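PDB 2DWC: 433aa long hypothetical phosphoribosylglycinamide formyl transferase from Pyrococcus horikoshii, which is of unproven function but belongs to the ATP-grasp superfamily, resembles PurT-type proteins and binds adenosine-5'-diphosphate. Local coordinates for residues Leu128-Ser137 and Gly284-Val292; Cys152-Thr161 and Tyr173-Ala184. One frame throughout, in Å; residues are numbered along the deposited sequence.

How the contacts relate
From the N terminus the chain passes through the parallel sheet of the preATP-grasp domain and reaches helix 121-132, whose end opens contact 1. Contact 2 comes next and closes a short loop: 152-161 meets 173-184, 12 residues further on, joining two strands of the small antiparallel sheet, 159-163 and the outermost 173-175, and the helix ends beside them. Contact 1 closes much later, when strand 286-293 of the large mixed sheet returns to 128-137, so the loop of contact 2 lies wholly within the long one. The contacts do not touch, their nearest atoms being about 7 Å apart and their centres about 22 Å, but ADP meets both, with His160 against its adenine and Asn290 and Glu291 near its phosphates.

Contact 1. Residues Leu128-Ser137 and Gly284-Val292; sequences LVKEAKVPTS and GDKVWANEV. With ADP (adenosine-5'-diphosphate), chain H.
The ADP pocket of the ATP-grasp domain is bordered here by strand 286-292 and the segment leaving helix 121-132, which meet at Pro135 and Ala289. Ala289 N donates to Pro135 O at 2.8 Å, an almost straight bond (169° at the hydrogen) and the one direct hydrogen bond between the segments. A water extends the pairing by one step, accepting from Ser137 N and donating to Ala289 O. Ala289 CB points into the other segment, where one methyl of each of two branched residues reaches it: Val134 CG2 at 3.8 Å and Leu128 CD2 at 3.9 Å. Although the CB of Thr136 is directed away from the strand, CB and CG2 both lie 3.6 Å from Ala289 O; OG1, between the backbone N and the carbonyl carbon (chi1 71°), bonds back to Ser137 O.

Earlier in the strand, Pro135 CG rests 3.4 Å from Val287 O, and Thr136 O lies in the plane of the Trp288 ring, at its CD1 edge. Lys286 NZ sits over one face of that indole, toward the rim.

Asn290 and Glu291 both face Glu279 of the adjoining strand in a classic beta bulge. Glu291 OE2 comes within 2.7 Å of ADP O3A, while Asn290 OD1 is 3.5 Å from ADP O2A. On the other segment Ser137 OG is hydrogen-bonded to Glu202 and Arg125, its CB near adenine N6. The backbone hydrogen bond and the bridging water thus tie the two backbones together between the adenine side and the phosphate side of the pocket.

Contact 2. Residues Cys152-Thr161 and Tyr173-Ala184; sequences CEKIGYPCHT and YFVKGPEDIPKA. With ADP (adenosine-5'-diphosphate), chain H.
A beta hairpin of the ATP-grasp domain, strands 159-163 and 173-175, carries this contact, with helices 145-155 and 181-185 packed beside it. The hydrogen-bonded antiparallel pairs are Cys159 with Val175 and Thr161 with Tyr173; His160 and Phe174 form the non-hydrogen-bonded pair between them. Thr161 N to Tyr173 O is the straightest of the four bonds, 3.0 Å and 172°, whereas Val175 N to Cys159 O is the most bent.

His160 is sandwiched. Adenine C5 of ADP lies over the centre of one imidazole face, and Phe174 CD1 approaches the opposite face toward its rim, 3.4 Å from His160 CE1. The two protein rings meet obliquely, their planes at 46°. Phe174 CG is anti to the backbone N (chi1 -171°), which carries the ring across to the histidine while CZ touches Pro158 CB alongside. His160 NE2 is hydrogen-bonded to His204, whose ring also meets Phe174 edge-to-face, so Phe174 backs, from the second shell, the two histidines of the pocket.

On the face of the sheet that carries Cys159, Thr161, Tyr173 and Val175, Thr161 CG2 packs on Val175 CG2 at 3.6 Å, and Cys159 SG lies against Val175 CB. Val175 CG1 meets the edge of the Tyr157 ring. One face of that ring takes CH-pi contacts from Gly177 CA and Pro178 CD, each 3.9 Å from its centroid. Ile181 CD1 comes in at the ring edge and also packs against Cys152 CB, joining the two helices. The phenol is fixed at its far end: Tyr157 OH donates 2.8 Å to Glu153 OE2, meeting that oxygen from above the carboxylate plane.

Contact 1. Residues Leu128-Ser137 and Gly284-Val292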
loop_
_atom_site.group_PDB
_atom_site.type_symbol
_atom_site.label_atom_id
_atom_site.label_comp_id
_atom_site.label_asym_id
_atom_site.label_seq_id
_atom_site.Cartn_x
_atom_site.Cartn_y
_atom_site.Cartn_z
ATOM N N LEU B 128 -32.760 7.032 10.512
ATOM C CA LEU B 128 -33.020 6.754 9.100
ATOM C C LEU B 128 -34.457 7.071 8.695
ATOM O O LEU B 128 -34.691 7.621 7.628
ATOM C CB LEU B 128 -32.761 5.285 8.763
ATOM C CG LEU B 128 -31.347 4.906 8.282
ATOM C CD1 LEU B 128 -30.307 5.566 9.157
ATOM C CD2 LEU B 128 -31.194 3.384 8.288
ATOM N N VAL B 129 -35.407 6.696 9.542
ATOM C CA VAL B 129 -36.810 6.906 9.207
ATOM C C VAL B 129 -37.281 8.346 9.405
ATOM O O VAL B 129 -37.851 8.933 8.496
ATOM C CB VAL B 129 -37.728 5.952 10.043
ATOM C CG1 VAL B 129 -39.214 6.216 9.692
ATOM C CG2 VAL B 129 -37.362 4.496 9.777
ATOM N N LYS B 130 -37.024 8.923 10.576
ATOM C CA LYS B 130 -37.483 10.290 10.870
ATOM C C LYS B 130 -36.640 11.429 10.323
ATOM O O LYS B 130 -37.186 12.444 9.899
ATOM C CB LYS B 130 -37.625 10.504 12.379
ATOM C CG LYS B 130 -38.404 9.435 13.122
ATOM C CD LYS B 130 -39.803 9.288 12.573
ATOM C CE LYS B 130 -40.554 8.184 13.328
ATOM N NZ LYS B 130 -41.834 7.800 12.652
ATOM N N GLU B 131 -35.316 11.293 10.328
ATOM C CA GLU B 131 -34.496 12.383 9.814
ATOM C C GLU B 131 -33.999 12.220 8.377
ATOM O O GLU B 131 -34.112 13.129 7.575
ATOM C CB GLU B 131 -33.304 12.607 10.724
ATOM C CG GLU B 131 -33.664 12.767 12.181
ATOM C CD GLU B 131 -32.440 13.070 13.026
ATOM O OE1 GLU B 131 -31.870 14.179 12.876
ATOM O OE2 GLU B 131 -32.040 12.193 13.824
ATOM N N ALA B 132 -33.409 11.075 8.048
ATOM C CA ALA B 132 -32.923 10.901 6.686
ATOM C C ALA B 132 -34.115 10.692 5.746
ATOM O O ALA B 132 -34.037 11.033 4.575
ATOM C CB ALA B 132 -31.959 9.650 6.596
ATOM N N LYS B 133 -35.177 10.080 6.273
ATOM C CA LYS B 133 -36.393 9.782 5.516
ATOM C C LYS B 133 -36.111 8.884 4.333
ATOM O O LYS B 133 -36.323 9.256 3.177
ATOM C CB LYS B 133 -37.053 11.085 5.060
ATOM C CG LYS B 133 -37.465 11.940 6.215
ATOM C CD LYS B 133 -38.064 13.249 5.709
ATOM C CE LYS B 133 -38.517 14.146 6.852
ATOM N NZ LYS B 133 -39.132 15.406 6.316
ATOM N N VAL B 134 -35.587 7.700 4.632
ATOM C CA VAL B 134 -35.264 6.739 3.592
ATOM C C VAL B 134 -36.021 5.473 3.875
ATOM O O VAL B 134 -36.374 5.187 5.009
ATOM C CB VAL B 134 -33.733 6.417 3.552
ATOM C CG1 VAL B 134 -32.952 7.649 3.127
ATOM C CG2 VAL B 134 -33.277 5.917 4.903
ATOM N N PRO B 135 -36.282 4.681 2.831
ATOM C CA PRO B 135 -37.014 3.431 3.027
ATOM C C PRO B 135 -36.234 2.394 3.819
ATOM O O PRO B 135 -35.015 2.282 3.685
ATOM C CB PRO B 135 -37.323 2.973 1.594
ATOM C CG PRO B 135 -36.204 3.549 0.787
ATOM C CD PRO B 135 -35.891 4.892 1.423
ATOM N N THR B 136 -36.940 1.655 4.661
ATOM C CA THR B 136 -36.316 0.599 5.450
ATOM C C THR B 136 -37.342 -0.497 5.610
ATOM O O THR B 136 -38.504 -0.323 5.233
ATOM C CB THR B 136 -35.975 1.039 6.886
ATOM O OG1 THR B 136 -37.191 1.177 7.636
ATOM C CG2 THR B 136 -35.226 2.360 6.904
ATOM N N SER B 137 -36.902 -1.618 6.157
ATOM C CA SER B 137 -37.798 -2.732 6.446
ATOM C C SER B 137 -38.839 -2.235 7.448
ATOM O O SER B 137 -38.574 -1.317 8.223
ATOM C CB SER B 137 -37.020 -3.879 7.083
ATOM O OG SER B 137 -36.436 -3.495 8.331
ATOM N N GLY B 284 -34.088 -5.920 -7.448
ATOM C CA GLY B 284 -34.456 -5.231 -8.668
ATOM C C GLY B 284 -34.091 -3.761 -8.555
ATOM O O GLY B 284 -32.946 -3.430 -8.236
ATOM N N ASP B 285 -35.045 -2.866 -8.802
ATOM C CA ASP B 285 -34.766 -1.439 -8.709
ATOM C C ASP B 285 -35.085 -0.918 -7.298
ATOM O O ASP B 285 -34.854 0.264 -7.009
ATOM C CB ASP B 285 -35.607 -0.636 -9.713
ATOM C CG ASP B 285 -35.166 -0.830 -11.175
ATOM O OD1 ASP B 285 -35.777 -0.177 -12.056
ATOM O OD2 ASP B 285 -34.222 -1.610 -11.457
ATOM N N LYS B 286 -35.662 -1.770 -6.451
ATOM C CA LYS B 286 -36.025 -1.362 -5.096
ATOM C C LYS B 286 -34.850 -1.476 -4.106
ATOM O O LYS B 286 -34.152 -2.501 -4.060
ATOM C CB LYS B 286 -37.204 -2.179 -4.556
ATOM C CG LYS B 286 -37.704 -1.587 -3.238
ATOM C CD LYS B 286 -39.185 -1.808 -2.966
ATOM C CE LYS B 286 -39.719 -0.723 -2.013
ATOM N NZ LYS B 286 -38.653 -0.182 -1.099
ATOM N N VAL B 287 -34.671 -0.437 -3.293
ATOM C CA VAL B 287 -33.563 -0.417 -2.319
ATOM C C VAL B 287 -34.083 -0.075 -0.914
ATOM O O VAL B 287 -34.941 0.802 -0.751
ATOM C CB VAL B 287 -32.500 0.630 -2.763
ATOM C CG1 VAL B 287 -31.273 0.625 -1.815
ATOM C CG2 VAL B 287 -32.057 0.328 -4.192
ATOM N N TRP B 288 -33.589 -0.793 0.087
ATOM C CA TRP B 288 -33.970 -0.536 1.485
ATOM C C TRP B 288 -32.702 -0.235 2.279
ATOM O O TRP B 288 -31.713 -0.943 2.103
ATOM C CB TRP B 288 -34.593 -1.776 2.113
ATOM C CG TRP B 288 -35.930 -2.203 1.564
ATOM C CD1 TRP B 288 -37.165 -1.911 2.097
ATOM C CD2 TRP B 288 -36.167 -3.076 0.444
ATOM N NE1 TRP B 288 -38.152 -2.560 1.382
ATOM C CE2 TRP B 288 -37.572 -3.279 0.364
ATOM C CE3 TRP B 288 -35.336 -3.712 -0.492
ATOM C CZ2 TRP B 288 -38.161 -4.096 -0.619
ATOM C CZ3 TRP B 288 -35.927 -4.531 -1.478
ATOM C CH2 TRP B 288 -37.326 -4.711 -1.525
ATOM N N ALA B 289 -32.729 0.780 3.148
ATOM C CA ALA B 289 -31.571 1.094 3.995
ATOM C C ALA B 289 -31.625 0.168 5.178
ATOM O O ALA B 289 -32.678 0.008 5.798
ATOM C CB ALA B 289 -31.601 2.553 4.491
ATOM N N ASN B 290 -30.487 -0.433 5.528
ATOM C CA ASN B 290 -30.474 -1.367 6.625
ATOM C C ASN B 290 -29.823 -0.719 7.832
ATOM O O ASN B 290 -30.471 -0.495 8.838
ATOM C CB ASN B 290 -29.748 -2.644 6.200
ATOM C CG ASN B 290 -29.515 -3.600 7.350
ATOM O OD1 ASN B 290 -30.272 -3.622 8.313
ATOM N ND2 ASN B 290 -28.470 -4.424 7.231
ATOM N N GLU B 291 -28.534 -0.409 7.735
ATOM C CA GLU B 291 -27.876 0.239 8.867
ATOM C C GLU B 291 -26.649 0.973 8.313
ATOM O O GLU B 291 -26.480 1.057 7.117
ATOM C CB GLU B 291 -27.472 -0.814 9.893
ATOM C CG GLU B 291 -26.430 -1.794 9.382
ATOM C CD GLU B 291 -26.175 -2.922 10.364
ATOM O OE1 GLU B 291 -26.461 -2.733 11.563
ATOM O OE2 GLU B 291 -25.674 -3.985 9.943
ATOM N N VAL B 292 -25.809 1.533 9.170
ATOM C CA VAL B 292 -24.644 2.245 8.644
ATOM C C VAL B 292 -23.496 2.223 9.653
ATOM O O VAL B 292 -23.722 2.289 10.864
ATOM C CB VAL B 292 -25.035 3.716 8.276
ATOM C CG1 VAL B 292 -25.835 4.309 9.373
ATOM C CG2 VAL B 292 -23.782 4.588 8.037
HETATM P PB ADP H . -25.353 -6.827 12.210
HETATM O O1B ADP H . -24.377 -5.714 12.179
HETATM O O2B ADP H . -25.059 -8.248 11.508
HETATM O O3B ADP H . -26.506 -6.915 13.328
HETATM P PA ADP H . -27.848 -6.890 10.930
HETATM O O1A ADP H . -28.251 -7.686 12.111
HETATM O O2A ADP H . -28.789 -5.598 10.749
HETATM O O3A ADP H . -26.344 -6.327 11.045
HETATM O "O5'" ADP H . -27.934 -7.743 9.571
HETATM C "C5'" ADP H . -27.180 -8.948 9.425
HETATM C "C4'" ADP H . -27.727 -9.729 8.231
HETATM O "O4'" ADP H . -28.994 -10.344 8.516
HETATM C "C3'" ADP H . -28.014 -8.758 7.085
HETATM O "O3'" ADP H . -26.793 -8.476 6.396
HETATM C "C2'" ADP H . -28.887 -9.684 6.243
HETATM O "O2'" ADP H . -28.079 -10.728 5.694
HETATM C "C1'" ADP H . -29.801 -10.257 7.328
HETATM N N9 ADP H . -30.923 -9.335 7.621
HETATM C C8 ADP H . -30.969 -8.429 8.592
HETATM N N7 ADP H . -32.147 -7.803 8.562
HETATM C C5 ADP H . -32.854 -8.319 7.568
HETATM C C6 ADP H . -34.123 -8.073 7.047
HETATM N N6 ADP H . -34.920 -7.174 7.613
HETATM N N1 ADP H . -34.535 -8.783 5.987
HETATM C C2 ADP H . -33.766 -9.706 5.438
HETATM N N3 ADP H . -32.558 -9.968 5.909
HETATM C C4 ADP H . -32.077 -9.297 6.961
HETATM O O HOH W 1 -34.178 -2.375 6.073
#

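Contact 2. Residues Cys152-Thr161 and Tyr173-Ala184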
loop_
_atom_site.group_PDB
_atom_site.type_symbol
_atom_site.label_atom_id
_atom_site.label_comp_id
_atom_site.label_asym_id
_atom_site.label_seq_id
_atom_site.Cartn_x
_atom_site.Cartn_y
_atom_site.Cartn_z
ATOM N N CYS B 152 -44.047 -9.555 16.832
ATOM C CA CYS B 152 -43.804 -10.586 15.823
ATOM C C CYS B 152 -45.080 -10.921 15.048
ATOM O O CYS B 152 -45.044 -11.107 13.829
ATOM C CB CYS B 152 -43.233 -11.849 16.465
ATOM S SG CYS B 152 -41.525 -11.667 17.076
ATOM N N GLU B 153 -46.208 -10.988 15.754
ATOM C CA GLU B 153 -47.489 -11.278 15.119
ATOM C C GLU B 153 -47.882 -10.158 14.178
ATOM O O GLU B 153 -48.341 -10.402 13.065
ATOM C CB GLU B 153 -48.596 -11.448 16.172
ATOM C CG GLU B 153 -48.565 -12.775 16.912
ATOM C CD GLU B 153 -48.918 -13.965 16.016
ATOM O OE1 GLU B 153 -49.749 -13.808 15.088
ATOM O OE2 GLU B 153 -48.369 -15.059 16.248
ATOM N N LYS B 154 -47.690 -8.919 14.617
ATOM C CA LYS B 154 -48.044 -7.773 13.790
ATOM C C LYS B 154 -47.132 -7.596 12.577
ATOM O O LYS B 154 -47.578 -7.166 11.514
ATOM C CB LYS B 154 -48.010 -6.507 14.628
ATOM C CG LYS B 154 -48.963 -5.424 14.177
ATOM C CD LYS B 154 -49.019 -4.332 15.243
ATOM C CE LYS B 154 -50.445 -3.911 15.563
ATOM N NZ LYS B 154 -50.476 -2.951 16.704
ATOM N N ILE B 155 -45.849 -7.898 12.739
ATOM C CA ILE B 155 -44.903 -7.756 11.628
ATOM C C ILE B 155 -45.114 -8.872 10.615
ATOM O O ILE B 155 -44.995 -8.656 9.412
ATOM C CB ILE B 155 -43.449 -7.803 12.142
ATOM C CG1 ILE B 155 -43.140 -6.523 12.929
ATOM C CG2 ILE B 155 -42.495 -8.014 10.983
ATOM C CD1 ILE B 155 -43.257 -5.246 12.119
ATOM N N GLY B 156 -45.437 -10.063 11.116
ATOM C CA GLY B 156 -45.665 -11.208 10.248
ATOM C C GLY B 156 -44.428 -12.079 10.181
ATOM O O GLY B 156 -43.316 -11.572 10.303
ATOM N N TYR B 157 -44.597 -13.384 9.992
ATOM C CA TYR B 157 -43.444 -14.267 9.931
ATOM C C TYR B 157 -43.077 -14.560 8.479
ATOM O O TYR B 157 -43.925 -14.480 7.592
ATOM C CB TYR B 157 -43.720 -15.580 10.678
ATOM C CG TYR B 157 -44.221 -15.400 12.101
ATOM C CD1 TYR B 157 -45.592 -15.297 12.372
ATOM C CD2 TYR B 157 -43.331 -15.348 13.177
ATOM C CE1 TYR B 157 -46.061 -15.150 13.685
ATOM C CE2 TYR B 157 -43.785 -15.201 14.488
ATOM C CZ TYR B 157 -45.154 -15.104 14.738
ATOM O OH TYR B 157 -45.615 -14.965 16.032
ATOM N N PRO B 158 -41.793 -14.846 8.211
ATOM C CA PRO B 158 -40.700 -14.896 9.185
ATOM C C PRO B 158 -40.259 -13.455 9.454
ATOM O O PRO B 158 -40.352 -12.609 8.571
ATOM C CB PRO B 158 -39.598 -15.676 8.451
ATOM C CG PRO B 158 -40.299 -16.336 7.327
ATOM C CD PRO B 158 -41.326 -15.330 6.908
ATOM N N CYS B 159 -39.791 -13.180 10.665
ATOM C CA CYS B 159 -39.317 -11.839 10.991
ATOM C C CYS B 159 -37.962 -11.926 11.693
ATOM O O CYS B 159 -37.561 -12.988 12.175
ATOM C CB CYS B 159 -40.339 -11.084 11.859
ATOM S SG CYS B 159 -40.824 -11.933 13.394
ATOM N N HIS B 160 -37.245 -10.808 11.718
ATOM C CA HIS B 160 -35.928 -10.752 12.352
ATOM C C HIS B 160 -36.003 -9.992 13.673
ATOM O O HIS B 160 -36.510 -8.876 13.703
ATOM C CB HIS B 160 -34.937 -10.011 11.439
ATOM C CG HIS B 160 -34.731 -10.672 10.115
ATOM N ND1 HIS B 160 -33.695 -11.550 9.876
ATOM C CD2 HIS B 160 -35.444 -10.608 8.966
ATOM C CE1 HIS B 160 -33.778 -11.997 8.636
ATOM N NE2 HIS B 160 -34.829 -11.441 8.062
ATOM N N THR B 161 -35.485 -10.578 14.745
ATOM C CA THR B 161 -35.467 -9.892 16.040
ATOM C C THR B 161 -34.002 -9.582 16.345
ATOM O O THR B 161 -33.144 -10.447 16.206
ATOM C CB THR B 161 -36.015 -10.773 17.192
ATOM O OG1 THR B 161 -35.246 -11.974 17.289
ATOM C CG2 THR B 161 -37.473 -11.134 16.944
ATOM N N TYR B 173 -32.204 -13.188 16.021
ATOM C CA TYR B 173 -32.885 -14.446 15.785
ATOM C C TYR B 173 -33.774 -14.368 14.546
ATOM O O TYR B 173 -34.305 -13.305 14.223
ATOM C CB TYR B 173 -33.735 -14.820 16.997
ATOM C CG TYR B 173 -33.958 -16.307 17.120
ATOM C CD1 TYR B 173 -33.029 -17.114 17.773
ATOM C CD2 TYR B 173 -35.074 -16.912 16.552
ATOM C CE1 TYR B 173 -33.206 -18.498 17.861
ATOM C CE2 TYR B 173 -35.264 -18.297 16.626
ATOM C CZ TYR B 173 -34.323 -19.083 17.284
ATOM O OH TYR B 173 -34.486 -20.453 17.348
ATOM N N PHE B 174 -33.912 -15.484 13.836
ATOM C CA PHE B 174 -34.781 -15.515 12.676
ATOM C C PHE B 174 -36.039 -16.253 13.122
ATOM O O PHE B 174 -36.068 -17.484 13.159
ATOM C CB PHE B 174 -34.132 -16.257 11.515
ATOM C CG PHE B 174 -34.897 -16.141 10.229
ATOM C CD1 PHE B 174 -35.258 -14.890 9.739
ATOM C CD2 PHE B 174 -35.227 -17.275 9.485
ATOM C CE1 PHE B 174 -35.934 -14.756 8.523
ATOM C CE2 PHE B 174 -35.904 -17.155 8.263
ATOM C CZ PHE B 174 -36.256 -15.886 7.781
ATOM N N VAL B 175 -37.071 -15.492 13.469
ATOM C CA VAL B 175 -38.337 -16.054 13.951
ATOM C C VAL B 175 -39.240 -16.519 12.806
ATOM O O VAL B 175 -39.798 -15.708 12.067
ATOM C CB VAL B 175 -39.084 -15.000 14.807
ATOM C CG1 VAL B 175 -40.408 -15.562 15.324
ATOM C CG2 VAL B 175 -38.198 -14.570 15.962
ATOM N N LYS B 176 -39.391 -17.832 12.667
ATOM C CA LYS B 176 -40.220 -18.375 11.601
ATOM C C LYS B 176 -41.669 -18.558 12.039
ATOM O O LYS B 176 -42.585 -18.623 11.213
ATOM C CB LYS B 176 -39.638 -19.704 11.118
ATOM C CG LYS B 176 -38.315 -19.559 10.368
ATOM C CD LYS B 176 -37.855 -20.895 9.799
ATOM C CE LYS B 176 -36.680 -20.719 8.838
ATOM N NZ LYS B 176 -36.263 -22.022 8.228
ATOM N N GLY B 177 -41.871 -18.625 13.347
ATOM C CA GLY B 177 -43.211 -18.793 13.868
ATOM C C GLY B 177 -43.265 -18.471 15.343
ATOM O O GLY B 177 -42.228 -18.297 15.994
ATOM N N PRO B 178 -44.477 -18.387 15.906
ATOM C CA PRO B 178 -44.695 -18.083 17.323
ATOM C C PRO B 178 -43.868 -18.945 18.264
ATOM O O PRO B 178 -43.547 -18.524 19.371
ATOM C CB PRO B 178 -46.189 -18.337 17.501
ATOM C CG PRO B 178 -46.751 -17.940 16.172
ATOM C CD PRO B 178 -45.760 -18.548 15.198
ATOM N N GLU B 179 -43.531 -20.156 17.829
ATOM C CA GLU B 179 -42.766 -21.068 18.675
ATOM C C GLU B 179 -41.325 -20.605 18.857
ATOM O O GLU B 179 -40.626 -21.053 19.770
ATOM C CB GLU B 179 -42.780 -22.480 18.086
ATOM C CG GLU B 179 -42.031 -22.601 16.773
ATOM C CD GLU B 179 -42.924 -22.446 15.557
ATOM O OE1 GLU B 179 -43.829 -21.584 15.565
ATOM O OE2 GLU B 179 -42.704 -23.187 14.577
ATOM N N ASP B 180 -40.884 -19.698 17.991
ATOM C CA ASP B 180 -39.526 -19.180 18.066
ATOM C C ASP B 180 -39.445 -17.926 18.926
ATOM O O ASP B 180 -38.354 -17.501 19.301
ATOM C CB ASP B 180 -39.008 -18.857 16.660
ATOM C CG ASP B 180 -38.709 -20.101 15.841
ATOM O OD1 ASP B 180 -38.795 -20.027 14.596
ATOM O OD2 ASP B 180 -38.375 -21.144 16.442
ATOM N N ILE B 181 -40.594 -17.336 19.245
ATOM C CA ILE B 181 -40.601 -16.112 20.034
ATOM C C ILE B 181 -39.897 -16.256 21.384
ATOM O O ILE B 181 -39.073 -15.418 21.753
ATOM C CB ILE B 181 -42.045 -15.577 20.186
ATOM C CG1 ILE B 181 -42.533 -15.105 18.808
ATOM C CG2 ILE B 181 -42.102 -14.440 21.205
ATOM C CD1 ILE B 181 -43.974 -14.639 18.753
ATOM N N PRO B 182 -40.186 -17.328 22.139
ATOM C CA PRO B 182 -39.487 -17.436 23.426
ATOM C C PRO B 182 -37.957 -17.555 23.245
ATOM O O PRO B 182 -37.176 -17.005 24.025
ATOM C CB PRO B 182 -40.125 -18.677 24.063
ATOM C CG PRO B 182 -40.585 -19.486 22.874
ATOM C CD PRO B 182 -41.139 -18.435 21.949
ATOM N N LYS B 183 -37.540 -18.266 22.204
ATOM C CA LYS B 183 -36.119 -18.448 21.910
ATOM C C LYS B 183 -35.472 -17.086 21.598
ATOM O O LYS B 183 -34.359 -16.803 22.022
ATOM C CB LYS B 183 -35.955 -19.380 20.701
ATOM C CG LYS B 183 -36.833 -20.631 20.743
ATOM C CD LYS B 183 -36.057 -21.856 21.209
ATOM C CE LYS B 183 -35.012 -22.270 20.180
ATOM N NZ LYS B 183 -34.225 -23.459 20.627
ATOM N N ALA B 184 -36.188 -16.246 20.862
ATOM C CA ALA B 184 -35.686 -14.923 20.487
ATOM C C ALA B 184 -35.569 -13.981 21.679
ATOM O O ALA B 184 -34.658 -13.149 21.739
ATOM C CB ALA B 184 -36.591 -14.308 19.433
HETATM P PB ADP H . -25.353 -6.827 12.210
HETATM O O1B ADP H . -24.377 -5.714 12.179
HETATM O O2B ADP H . -25.059 -8.248 11.508
HETATM O O3B ADP H . -26.506 -6.915 13.328
HETATM P PA ADP H . -27.848 -6.890 10.930
HETATM O O1A ADP H . -28.251 -7.686 12.111
HETATM O O2A ADP H . -28.789 -5.598 10.749
HETATM O O3A ADP H . -26.344 -6.327 11.045
HETATM O "O5'" ADP H . -27.934 -7.743 9.571
HETATM C "C5'" ADP H . -27.180 -8.948 9.425
HETATM C "C4'" ADP H . -27.727 -9.729 8.231
HETATM O "O4'" ADP H . -28.994 -10.344 8.516
HETATM C "C3'" ADP H . -28.014 -8.758 7.085
HETATM O "O3'" ADP H . -26.793 -8.476 6.396
HETATM C "C2'" ADP H . -28.887 -9.684 6.243
HETATM O "O2'" ADP H . -28.079 -10.728 5.694
HETATM C "C1'" ADP H . -29.801 -10.257 7.328
HETATM N N9 ADP H . -30.923 -9.335 7.621
HETATM C C8 ADP H . -30.969 -8.429 8.592
HETATM N N7 ADP H . -32.147 -7.803 8.562
HETATM C C5 ADP H . -32.854 -8.319 7.568
HETATM C C6 ADP H . -34.123 -8.073 7.047
HETATM N N6 ADP H . -34.920 -7.174 7.613
HETATM N N1 ADP H . -34.535 -8.783 5.987
HETATM C C2 ADP H . -33.766 -9.706 5.438
HETATM N N3 ADP H . -32.558 -9.968 5.909
HETATM C C4 ADP H . -32.077 -9.297 6.961
HETATM O O HOH W 2 -33.548 -11.935 19.276
#